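PDB 3UIE: adenylyl-sulfate kinase 1, chloroplastic from Arabidopsis thaliana, which catalyses the ATP-dependent 3'-phosphorylation of adenosine 5'-phosphosulfate to 3'-phosphoadenylyl sulfate, the activated sulfate that plants need for reproduction and glucosinolate production. Local coordinates for residues 37-42 with 58-63; 74-79 with 106-111; 114-117 with 123-126; 145-148 with 152-155. One frame throughout, in Å; residues are numbered along the deposited sequence.

Contact 1. Residues 37-42 with 58-63. With MG (magnesium ion), chain F; ANP (phosphoaminophosphonic acid-adenylate ester), chain E; ADX (adenosine-5'-phosphosulfate), chain D.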
# COMPACT_ATOMS: atom_id res chain seq x y z
N GLY A 37 -14.04 5.90 -18.15
CA GLY A 37 -14.71 4.83 -17.43
C GLY A 37 -13.80 3.91 -16.62
O GLY A 37 -14.17 2.76 -16.35
N LYS A 38 -12.63 4.40 -16.22
CA LYS A 38 -11.68 3.60 -15.45
C LYS A 38 -12.26 3.14 -14.09
O LYS A 38 -12.18 1.96 -13.74
CB LYS A 38 -10.38 4.38 -15.22
CG LYS A 38 -9.63 4.78 -16.49
CD LYS A 38 -8.41 5.63 -16.12
CE LYS A 38 -8.78 6.87 -15.30
NZ LYS A 38 -9.49 7.91 -16.12
N SER A 39 -12.84 4.07 -13.34
CA SER A 39 -13.36 3.75 -12.01
C SER A 39 -14.57 2.83 -12.09
O SER A 39 -14.76 1.93 -11.26
CB SER A 39 -13.70 5.04 -11.23
OG SER A 39 -12.50 5.75 -10.98
N THR A 40 -15.39 3.06 -13.11
CA THR A 40 -16.58 2.25 -13.30
C THR A 40 -16.19 0.80 -13.60
O THR A 40 -16.77 -0.15 -13.06
CB THR A 40 -17.44 2.81 -14.42
OG1 THR A 40 -17.89 4.12 -14.03
CG2 THR A 40 -18.62 1.91 -14.65
N LEU A 41 -15.20 0.63 -14.46
CA LEU A 41 -14.65 -0.69 -14.75
C LEU A 41 -14.00 -1.30 -13.50
O LEU A 41 -14.20 -2.48 -13.20
CB LEU A 41 -13.63 -0.61 -15.88
CG LEU A 41 -12.88 -1.94 -16.02
CD1 LEU A 41 -13.80 -3.02 -16.57
CD2 LEU A 41 -11.63 -1.78 -16.85
N ALA A 42 -13.21 -0.51 -12.78
CA ALA A 42 -12.57 -1.04 -11.57
C ALA A 42 -13.59 -1.60 -10.57
O ALA A 42 -13.39 -2.66 -10.01
CB ALA A 42 -11.68 0.01 -10.91
N ILE A 58 -8.81 -1.63 -4.80
CA ILE A 58 -8.69 -0.59 -5.81
C ILE A 58 -7.89 0.61 -5.31
O ILE A 58 -8.23 1.19 -4.28
CB ILE A 58 -10.09 -0.08 -6.25
CG1 ILE A 58 -10.90 -1.23 -6.87
CG2 ILE A 58 -9.98 1.07 -7.27
CD1 ILE A 58 -12.36 -0.85 -7.16
N LEU A 59 -6.83 0.96 -6.03
CA LEU A 59 -6.13 2.21 -5.81
C LEU A 59 -6.58 3.21 -6.86
O LEU A 59 -6.09 3.20 -7.98
CB LEU A 59 -4.61 2.00 -5.93
CG LEU A 59 -3.98 1.00 -4.97
CD1 LEU A 59 -2.47 0.86 -5.25
CD2 LEU A 59 -4.25 1.42 -3.52
N ASP A 60 -7.50 4.08 -6.48
CA ASP A 60 -8.04 5.05 -7.43
C ASP A 60 -7.34 6.39 -7.29
O ASP A 60 -7.14 6.91 -6.18
CB ASP A 60 -9.54 5.21 -7.22
CG ASP A 60 -10.18 6.08 -8.28
OD1 ASP A 60 -10.47 5.55 -9.37
OD2 ASP A 60 -10.36 7.28 -8.03
N GLY A 61 -6.94 6.95 -8.43
CA GLY A 61 -6.20 8.20 -8.43
C GLY A 61 -6.83 9.26 -7.57
O GLY A 61 -6.16 9.90 -6.77
N ASP A 62 -8.13 9.46 -7.71
CA ASP A 62 -8.80 10.47 -6.89
C ASP A 62 -8.64 10.16 -5.39
O ASP A 62 -8.19 11.01 -4.61
CB ASP A 62 -10.27 10.61 -7.28
CG ASP A 62 -10.93 11.82 -6.65
OD1 ASP A 62 -10.28 12.89 -6.57
OD2 ASP A 62 -12.11 11.71 -6.23
N ASN A 63 -8.99 8.94 -4.99
CA ASN A 63 -8.87 8.55 -3.59
C ASN A 63 -7.47 8.77 -3.03
O ASN A 63 -7.29 9.48 -2.04
CB ASN A 63 -9.26 7.08 -3.38
CG ASN A 63 -10.71 6.81 -3.72
OD1 ASN A 63 -11.53 7.72 -3.76
ND2 ASN A 63 -11.03 5.53 -3.96
MG MG F . -12.27 7.81 -11.82
PG ANP E . -11.62 10.10 -13.98
O1G ANP E . -11.81 11.70 -14.02
O2G ANP E . -11.79 9.71 -12.50
O3G ANP E . -10.24 9.74 -14.49
PB ANP E . -12.93 7.72 -15.10
O1B ANP E . -12.95 6.99 -13.72
O2B ANP E . -12.03 7.16 -16.22
N3B ANP E . -12.91 9.41 -14.81
PA ANP E . -15.73 7.08 -14.64
O1A ANP E . -15.98 7.96 -13.47
O2A ANP E . -15.61 5.63 -14.28
O3A ANP E . -14.51 7.66 -15.44
O5' ANP E . -16.89 7.22 -15.70
C5' ANP E . -17.28 8.44 -16.23
C4' ANP E . -18.64 8.49 -16.66
O4' ANP E . -18.83 7.61 -17.81
C3' ANP E . -19.47 7.97 -15.57
O3' ANP E . -20.52 8.87 -15.30
C2' ANP E . -19.99 6.69 -16.02
O2' ANP E . -21.36 6.56 -15.75
C1' ANP E . -19.78 6.66 -17.49
N9 ANP E . -19.37 5.31 -17.90
C8 ANP E . -18.44 4.57 -17.27
N7 ANP E . -18.33 3.42 -17.92
C5 ANP E . -19.19 3.42 -18.96
C6 ANP E . -19.48 2.48 -19.93
N6 ANP E . -18.79 1.20 -19.94
N1 ANP E . -20.41 2.79 -20.86
C2 ANP E . -21.04 3.98 -20.83
N3 ANP E . -20.79 4.89 -19.91
C4 ANP E . -19.86 4.64 -18.95
SB ADX D . -2.88 11.41 -12.94
O1B ADX D . -1.97 11.95 -11.97
O2B ADX D . -2.59 12.04 -14.25
O3B ADX D . -2.71 9.95 -13.09
PA ADX D . -5.21 11.05 -11.47
O1A ADX D . -4.39 10.76 -10.24
O2A ADX D . -5.95 9.83 -11.97
O3A ADX D . -4.31 11.74 -12.60
O5' ADX D . -6.24 12.17 -11.07
C5' ADX D . -7.31 12.46 -11.93
C4' ADX D . -8.46 13.06 -11.31
O4' ADX D . -8.11 14.35 -10.81
C3' ADX D . -9.51 13.25 -12.34
O3' ADX D . -10.67 12.59 -11.92
C2' ADX D . -9.82 14.62 -12.35
O2' ADX D . -11.10 14.72 -11.83
C1' ADX D . -8.92 15.31 -11.41
N9 ADX D . -8.18 16.38 -12.04
C8 ADX D . -8.00 17.62 -11.54
N7 ADX D . -7.19 18.31 -12.37
C5 ADX D . -6.86 17.50 -13.40
C6 ADX D . -6.07 17.66 -14.55
N6 ADX D . -5.40 18.90 -14.79
N1 ADX D . -5.94 16.63 -15.43
C2 ADX D . -6.56 15.46 -15.19
N3 ADX D . -7.33 15.28 -14.09
C4 ADX D . -7.49 16.27 -13.19
O HOH W 1 -10.13 7.05 -11.88
O HOH W 2 -11.84 8.45 -9.90
O HOH W 3 -14.19 8.25 -11.43
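Ser-39 and Asp-60 face each other across 7.1 Å between their CA atoms, where the first turn of helix 38-51 passes the end of strand 56-60; Ala-42 and Ile-58 form the next matched pair. Asp-60 closes the strand and is the N-cap of the short helix 61-64, its OD2 taking a weak capping bond from Asp-62 N. Across the gap, Ser-39 OG donates to Asp-60 OD1 at 2.6 Å, arriving on the syn side of the carboxylate and 29° out of its plane. The same OG binds the magnesium ion at 2.2 Å, and ANP O2G, ANP O1B and three waters complete six ligands. Residues 37-39 close the P-loop (Walker A motif) of this P-loop kinase. Its backbone amides receive the phosphates: Lys-38 N donates to ANP O2B and Ser-39 N to ANP O1B. Gly-37 suits its place because a side chain there would run into the nucleotide. Lys-38 bends at its third and fourth torsions (-56° and -71°), which curls NZ back to ANP O3G at 2.6 Å and to ANP O2B. Asp-60 is second shell to the metal: waters 1 and 2 donate to OD1 and OD2, and Ser-103 OG also bonds OD1. Farther down the helix the contact turns apolar, with Ile-58 CD1 lying 3.9 Å from Ala-42 CB, a methyl small enough to let helix and strand approach.

Contact 2. Residues 74-79 with 106-111. With ADX (adenosine-5'-phosphosulfate), chain D.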
# COMPACT_ATOMS: atom_id res chain seq x y z
N PHE A 74 -1.01 18.65 -10.14
CA PHE A 74 -1.17 18.06 -11.46
C PHE A 74 -0.12 18.55 -12.46
O PHE A 74 -0.20 18.24 -13.65
CB PHE A 74 -2.59 18.27 -11.99
CG PHE A 74 -3.63 17.50 -11.24
CD1 PHE A 74 -3.99 16.23 -11.63
CD2 PHE A 74 -4.23 18.04 -10.12
CE1 PHE A 74 -4.94 15.51 -10.92
CE2 PHE A 74 -5.19 17.34 -9.41
CZ PHE A 74 -5.54 16.08 -9.81
N LYS A 75 0.86 19.29 -11.97
CA LYS A 75 2.02 19.61 -12.80
C LYS A 75 2.62 18.29 -13.28
O LYS A 75 2.44 17.26 -12.64
CB LYS A 75 3.04 20.40 -11.99
CG LYS A 75 2.50 21.71 -11.45
CD LYS A 75 3.41 22.28 -10.38
CE LYS A 75 2.71 23.36 -9.58
NZ LYS A 75 3.54 23.83 -8.43
N ALA A 76 3.32 18.31 -14.41
CA ALA A 76 3.79 17.07 -15.01
C ALA A 76 4.65 16.25 -14.05
O ALA A 76 4.53 15.03 -13.98
CB ALA A 76 4.56 17.36 -16.30
N GLU A 77 5.52 16.93 -13.32
CA GLU A 77 6.43 16.22 -12.41
C GLU A 77 5.65 15.54 -11.29
O GLU A 77 6.06 14.50 -10.77
CB GLU A 77 7.48 17.16 -11.83
CG GLU A 77 8.06 18.15 -12.84
CD GLU A 77 7.10 19.28 -13.16
OE1 GLU A 77 6.26 19.61 -12.30
OE2 GLU A 77 7.18 19.84 -14.28
N ASP A 78 4.52 16.14 -10.91
CA ASP A 78 3.72 15.60 -9.81
C ASP A 78 2.85 14.45 -10.30
O ASP A 78 2.54 13.55 -9.53
CB ASP A 78 2.88 16.70 -9.16
CG ASP A 78 3.67 17.51 -8.12
OD1 ASP A 78 4.91 17.41 -8.09
OD2 ASP A 78 3.03 18.25 -7.34
N ARG A 79 2.46 14.49 -11.57
CA ARG A 79 1.78 13.34 -12.17
C ARG A 79 2.72 12.13 -12.20
O ARG A 79 2.32 11.01 -11.90
CB ARG A 79 1.29 13.64 -13.59
CG ARG A 79 0.09 14.58 -13.67
CD ARG A 79 -0.46 14.61 -15.09
NE ARG A 79 -1.30 15.77 -15.37
CZ ARG A 79 -2.62 15.72 -15.56
NH1 ARG A 79 -3.26 14.56 -15.47
NH2 ARG A 79 -3.29 16.84 -15.82
N SER A 106 -2.97 8.39 -15.42
CA SER A 106 -1.59 7.98 -15.72
C SER A 106 -1.21 8.20 -17.18
O SER A 106 -0.97 7.25 -17.92
CB SER A 106 -1.33 6.52 -15.30
OG SER A 106 -2.37 5.65 -15.72
N PRO A 107 -1.16 9.47 -17.60
CA PRO A 107 -1.09 9.82 -19.03
C PRO A 107 0.24 9.52 -19.71
O PRO A 107 0.26 9.38 -20.92
CB PRO A 107 -1.36 11.34 -19.03
CG PRO A 107 -0.86 11.79 -17.69
CD PRO A 107 -1.20 10.67 -16.74
N TYR A 108 1.33 9.42 -18.95
CA TYR A 108 2.66 9.32 -19.54
C TYR A 108 3.14 7.88 -19.66
O TYR A 108 3.18 7.12 -18.69
CB TYR A 108 3.66 10.15 -18.71
CG TYR A 108 3.18 11.56 -18.43
CD1 TYR A 108 2.49 12.30 -19.40
CD2 TYR A 108 3.41 12.15 -17.20
CE1 TYR A 108 2.05 13.60 -19.13
CE2 TYR A 108 2.97 13.43 -16.92
CZ TYR A 108 2.30 14.15 -17.88
OH TYR A 108 1.88 15.43 -17.58
N ARG A 109 3.51 7.52 -20.88
CA ARG A 109 3.91 6.17 -21.24
C ARG A 109 5.14 5.74 -20.43
O ARG A 109 5.19 4.64 -19.88
CB ARG A 109 4.21 6.17 -22.75
CG ARG A 109 4.35 4.84 -23.43
CD ARG A 109 4.47 5.04 -24.96
NE ARG A 109 3.20 5.39 -25.56
CZ ARG A 109 2.99 6.41 -26.40
NH1 ARG A 109 3.99 7.19 -26.77
NH2 ARG A 109 1.78 6.63 -26.88
N THR A 110 6.12 6.62 -20.35
CA THR A 110 7.36 6.33 -19.62
C THR A 110 7.07 6.00 -18.16
O THR A 110 7.73 5.14 -17.57
CB THR A 110 8.37 7.50 -19.71
OG1 THR A 110 9.61 7.12 -19.11
CG2 THR A 110 7.82 8.75 -19.02
N ASP A 111 6.11 6.69 -17.56
CA ASP A 111 5.80 6.45 -16.15
C ASP A 111 5.02 5.16 -15.93
O ASP A 111 5.29 4.44 -14.98
CB ASP A 111 5.09 7.65 -15.53
CG ASP A 111 5.94 8.89 -15.56
OD1 ASP A 111 7.12 8.80 -15.17
OD2 ASP A 111 5.43 9.95 -15.98
SB ADX D . -2.88 11.41 -12.94
O1B ADX D . -1.97 11.95 -11.97
O2B ADX D . -2.59 12.04 -14.25
O3B ADX D . -2.71 9.95 -13.09
PA ADX D . -5.21 11.05 -11.47
O1A ADX D . -4.39 10.76 -10.24
O2A ADX D . -5.95 9.83 -11.97
O3A ADX D . -4.31 11.74 -12.60
O5' ADX D . -6.24 12.17 -11.07
C5' ADX D . -7.31 12.46 -11.93
C4' ADX D . -8.46 13.06 -11.31
O4' ADX D . -8.11 14.35 -10.81
C3' ADX D . -9.51 13.25 -12.34
O3' ADX D . -10.67 12.59 -11.92
C2' ADX D . -9.82 14.62 -12.35
O2' ADX D . -11.10 14.72 -11.83
C1' ADX D . -8.92 15.31 -11.41
N9 ADX D . -8.18 16.38 -12.04
C8 ADX D . -8.00 17.62 -11.54
N7 ADX D . -7.19 18.31 -12.37
C5 ADX D . -6.86 17.50 -13.40
C6 ADX D . -6.07 17.66 -14.55
N6 ADX D . -5.40 18.90 -14.79
N1 ADX D . -5.94 16.63 -15.43
C2 ADX D . -6.56 15.46 -15.19
N3 ADX D . -7.33 15.28 -14.09
C4 ADX D . -7.49 16.27 -13.19
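Arg-79 and Tyr-108 meet where the start of helix 76-95 passes the loop leading into helix 109-117. The arginine CD lies 3.5 Å from Tyr-108 OH, and the two side chains cross at about a right angle, with guanidinium and ring planes 67° apart. Pro-107 CG touches the same arginine carbon, while Ala-76 CB packs 3.5 Å from Tyr-108 OH. Both segments also grip the bound adenosine-5'-phosphosulfate. Arg-79 NH1 donates to sulfate oxygen O2B of ADX at 2.9 Å, and Ser-106 N gives its hydrogen to the neighbouring O3B at 2.8 Å. Phe-74 lays one ring face against the adenine, with ADX N7 3.5 Å above the ring plane, and adenine N1 sits near the edge of the Arg-79 guanidinium. An arginine suits this corner because its long chain, extended from CG to NE, carries a flat cation to a place between sulfate and base.

The next shell fixes these groups. Arg-79 NE makes a weak bond to Phe-74 O, tying the cation to the stacking residue, and Arg-65 forms a cation-pi pair with the Phe-74 ring. Tyr-108 OH is hydrogen-bonded to Asp-161, while Pro-107 CG rests 3.7 Å above the tyrosine ring, toward its rim. Ser-106, the phosphoserine position by similarity, turns its OG to Leu-104 O and Trp-29 NE1. The chemistry is consistent with recognition of both ends of the substrate: stacking holds the flat base, while a cation and a backbone amide probably offset the sulfate charge.

Contact 3. Residues 114-117 with 123-126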
# COMPACT_ATOMS: atom_id res chain seq x y z
N ALA A 114 7.49 2.32 -16.26
CA ALA A 114 8.33 2.15 -15.08
C ALA A 114 7.60 1.35 -13.99
O ALA A 114 8.20 0.56 -13.29
CB ALA A 114 8.80 3.50 -14.54
N CYS A 115 6.28 1.54 -13.89
CA CYS A 115 5.50 0.75 -12.94
C CYS A 115 5.53 -0.71 -13.34
O CYS A 115 5.63 -1.60 -12.50
CB CYS A 115 4.05 1.24 -12.88
SG CYS A 115 3.89 2.88 -12.20
N ARG A 116 5.42 -0.97 -14.64
CA ARG A 116 5.51 -2.33 -15.16
C ARG A 116 6.84 -2.99 -14.82
O ARG A 116 6.88 -4.17 -14.47
CB ARG A 116 5.28 -2.34 -16.70
CG ARG A 116 5.56 -3.68 -17.36
CD ARG A 116 5.38 -3.60 -18.90
NE ARG A 116 4.03 -3.26 -19.34
CZ ARG A 116 3.06 -4.14 -19.59
NH1 ARG A 116 3.28 -5.43 -19.42
NH2 ARG A 116 1.87 -3.71 -19.99
N SER A 117 7.93 -2.24 -14.94
CA SER A 117 9.25 -2.80 -14.68
C SER A 117 9.48 -3.14 -13.20
O SER A 117 10.39 -3.90 -12.87
CB SER A 117 10.35 -1.86 -15.18
OG SER A 117 10.43 -0.69 -14.38
N ASP A 123 3.02 -10.13 -14.05
CA ASP A 123 2.29 -9.63 -12.87
C ASP A 123 1.67 -8.25 -13.07
O ASP A 123 1.01 -7.74 -12.17
CB ASP A 123 3.19 -9.59 -11.63
CG ASP A 123 3.55 -10.98 -11.12
OD1 ASP A 123 2.97 -11.97 -11.59
OD2 ASP A 123 4.41 -11.05 -10.22
N PHE A 124 1.89 -7.64 -14.23
CA PHE A 124 1.38 -6.31 -14.51
C PHE A 124 0.50 -6.36 -15.76
O PHE A 124 0.98 -6.66 -16.85
CB PHE A 124 2.54 -5.34 -14.72
CG PHE A 124 2.14 -3.91 -14.88
CD1 PHE A 124 2.08 -3.08 -13.77
CD2 PHE A 124 1.86 -3.37 -16.14
CE1 PHE A 124 1.75 -1.75 -13.89
CE2 PHE A 124 1.52 -2.04 -16.27
CZ PHE A 124 1.47 -1.22 -15.13
N VAL A 125 -0.79 -6.11 -15.58
CA VAL A 125 -1.74 -6.21 -16.67
C VAL A 125 -2.24 -4.82 -17.00
O VAL A 125 -3.05 -4.25 -16.27
CB VAL A 125 -2.94 -7.08 -16.28
CG1 VAL A 125 -3.91 -7.23 -17.47
CG2 VAL A 125 -2.45 -8.45 -15.79
N GLU A 126 -1.75 -4.26 -18.10
CA GLU A 126 -2.11 -2.90 -18.48
C GLU A 126 -3.43 -2.91 -19.25
O GLU A 126 -3.55 -3.57 -20.28
CB GLU A 126 -0.99 -2.28 -19.32
CG GLU A 126 -1.11 -0.79 -19.55
CD GLU A 126 0.14 -0.22 -20.19
OE1 GLU A 126 0.95 -1.02 -20.71
OE2 GLU A 126 0.32 1.02 -20.16
O HOH W 4 3.49 -0.51 -19.39
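Arg-116 lays its CA and CB over one face of the Phe-124 ring. CA stands 3.7 Å from the ring centroid and only 11° off the ring normal, a CH-pi contact, and CB continues over the face to 3.6 Å from Phe-124 CD2. The side chain leaves with CG anti to the backbone N and then bends at its third torsion, turning the guanidinium past the rim of the ring. There the two planes stand 67° apart: the CD2 corner of Phe-124 meets the centre of a guanidinium face at 3.7 Å, while NH2 reaches the ring edge. A phenylalanine suits this place because its face takes CA and CB and its rim takes the cation, while Cys-115 CB, small enough to fit beside it, approaches CE1 at 3.9 Å.

Glu-126 takes the tip. Arg-116 NH2 donates to Glu-126 OE1 at 2.9 Å, a salt bridge that is nearly straight (162°) and lies in the guanidinium plane, although it reaches OE1 on its anti side. Water 4 spans the same pair, accepting from Arg-116 NE and donating to Glu-126 OE1, so one carboxylate oxygen receives two bonds. Each charge has a second partner, Arg-116 NH1 in Glu-170 and Glu-126 OE2 in Arg-112, and this network would compensate the buried carboxylate. Phe-124 also meets the ring of Trp-29 on strand 26-31. The arrangement joins the end of helix 109-117 to strand 124-129, the next strand in the chain, as in the alternating helices and parallel strands of the P-loop NTPase fold.

Contact 4. Residues 145-148 with 152-155. With ADX (adenosine-5'-phosphosulfate), chain D.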
# COMPACT_ATOMS: atom_id res chain seq x y z
N TYR A 145 -14.03 18.88 -18.25
CA TYR A 145 -13.65 19.28 -19.60
C TYR A 145 -14.13 20.70 -19.90
O TYR A 145 -13.40 21.49 -20.49
CB TYR A 145 -14.19 18.29 -20.64
CG TYR A 145 -13.40 17.00 -20.70
CD1 TYR A 145 -12.18 16.94 -21.37
CD2 TYR A 145 -13.87 15.85 -20.07
CE1 TYR A 145 -11.45 15.75 -21.41
CE2 TYR A 145 -13.14 14.67 -20.12
CZ TYR A 145 -11.94 14.63 -20.79
OH TYR A 145 -11.22 13.45 -20.84
N LYS A 146 -15.35 21.02 -19.49
CA LYS A 146 -15.86 22.37 -19.77
C LYS A 146 -15.06 23.43 -19.02
O LYS A 146 -14.78 24.51 -19.56
CB LYS A 146 -17.35 22.47 -19.46
CG LYS A 146 -17.72 22.09 -18.05
CD LYS A 146 -19.23 21.97 -17.87
CE LYS A 146 -19.79 20.82 -18.69
NZ LYS A 146 -21.22 20.55 -18.37
N LEU A 147 -14.68 23.13 -17.79
CA LEU A 147 -13.84 24.04 -17.00
C LEU A 147 -12.47 24.18 -17.66
O LEU A 147 -11.90 25.27 -17.72
CB LEU A 147 -13.71 23.53 -15.56
CG LEU A 147 -14.97 23.65 -14.69
CD1 LEU A 147 -14.88 22.77 -13.47
CD2 LEU A 147 -15.20 25.10 -14.29
N ALA A 148 -11.94 23.06 -18.16
CA ALA A 148 -10.66 23.08 -18.88
C ALA A 148 -10.74 23.90 -20.17
O ALA A 148 -9.85 24.71 -20.45
CB ALA A 148 -10.20 21.65 -19.18
N LYS A 152 -10.40 27.59 -16.87
CA LYS A 152 -10.45 27.57 -15.41
C LYS A 152 -9.52 26.50 -14.83
O LYS A 152 -8.95 26.68 -13.75
CB LYS A 152 -11.88 27.36 -14.93
CG LYS A 152 -12.83 28.43 -15.45
CD LYS A 152 -14.19 28.34 -14.77
CE LYS A 152 -14.05 28.46 -13.26
NZ LYS A 152 -15.38 28.35 -12.58
N ILE A 153 -9.36 25.40 -15.56
CA ILE A 153 -8.39 24.38 -15.20
C ILE A 153 -7.31 24.35 -16.26
O ILE A 153 -7.59 24.10 -17.43
CB ILE A 153 -9.05 22.99 -15.10
CG1 ILE A 153 -10.14 22.98 -14.03
CG2 ILE A 153 -8.00 21.91 -14.81
CD1 ILE A 153 -10.80 21.63 -13.84
N LYS A 154 -6.07 24.63 -15.87
CA LYS A 154 -4.95 24.65 -16.80
C LYS A 154 -4.32 23.26 -16.90
O LYS A 154 -4.37 22.48 -15.96
CB LYS A 154 -3.91 25.67 -16.35
CG LYS A 154 -2.67 25.76 -17.22
CD LYS A 154 -1.67 26.77 -16.67
CE LYS A 154 -0.46 26.91 -17.58
NZ LYS A 154 0.50 27.94 -17.08
N GLY A 155 -3.74 22.95 -18.06
CA GLY A 155 -2.99 21.71 -18.23
C GLY A 155 -3.79 20.43 -18.05
O GLY A 155 -3.24 19.41 -17.61
SB ADX D . -2.88 11.41 -12.94
O1B ADX D . -1.97 11.95 -11.97
O2B ADX D . -2.59 12.04 -14.25
O3B ADX D . -2.71 9.95 -13.09
PA ADX D . -5.21 11.05 -11.47
O1A ADX D . -4.39 10.76 -10.24
O2A ADX D . -5.95 9.83 -11.97
O3A ADX D . -4.31 11.74 -12.60
O5' ADX D . -6.24 12.17 -11.07
C5' ADX D . -7.31 12.46 -11.93
C4' ADX D . -8.46 13.06 -11.31
O4' ADX D . -8.11 14.35 -10.81
C3' ADX D . -9.51 13.25 -12.34
O3' ADX D . -10.67 12.59 -11.92
C2' ADX D . -9.82 14.62 -12.35
O2' ADX D . -11.10 14.72 -11.83
C1' ADX D . -8.92 15.31 -11.41
N9 ADX D . -8.18 16.38 -12.04
C8 ADX D . -8.00 17.62 -11.54
N7 ADX D . -7.19 18.31 -12.37
C5 ADX D . -6.86 17.50 -13.40
C6 ADX D . -6.07 17.66 -14.55
N6 ADX D . -5.40 18.90 -14.79
N1 ADX D . -5.94 16.63 -15.43
C2 ADX D . -6.56 15.46 -15.19
N3 ADX D . -7.33 15.28 -14.09
C4 ADX D . -7.49 16.27 -13.19
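Ile-153 packs against the last turn of helix 144-149, and its side chain can be followed outward from the loop. CB lies 4.1 Å from Ala-148 CA. From there CG1 stands anti to the carbonyl carbon (chi1 -61°) and reaches Leu-147 CB at 3.9 Å; CD1, at the tip, comes equally near the same CB. The other branch, CG2, points to the substrate, 4.0 Å from ADX N6, the amino group of the adenine. A branched aliphatic residue suits this position because its two arms serve helix and base at once, and Ala-148, with only a methyl, leaves room for it. The loop is one wall of the adenosine-5'-phosphosulfate pocket of this kinase, and Gly-155, a substrate-binding residue with its backbone at positive phi, follows just beyond. The backbone closes the turn: Leu-147 O accepts from Lys-152 N at 2.9 Å, with the donor tilted 20° from the carbonyl plane, and more weakly from Ile-153 N. One carbonyl near the helix end thus takes two amides of the returning chain. In addition, Ala-148 CA makes a CA-H...O contact with Ile-153 O at 3.5 Å. Outside, Lys-152 bends at its third torsion and runs its aliphatic stem past Leu-147 CD2. The leucine methyl and Lys-152 CD are tight at 3.4 Å, while the long lysine suits this exposed position, where its methylenes can cover the leucine.

How the contacts relate
Contact 3 is the most buried of the four and touches no ligand, whereas contact 4 lies about 23 Å from the chain centre and mixes exposed with buried residues. Contacts 1 and 3 reach the same parallel sheet, and contacts 2 and 3 share helix 109-117. Chemistry follows place: metal coordination and phosphate binding at the sheet end in contact 1, aromatic, apolar and sulfate-binding contacts in contact 2, a salt-bridge network over an aromatic ring in contact 3, apolar and backbone packing in contact 4. Contacts 1, 2 and 4 all border adenosine-5'-phosphosulfate, and contacts 2 and 4 meet directly, Arg-79 NH2 lying 3.1 Å from Gly-155 O.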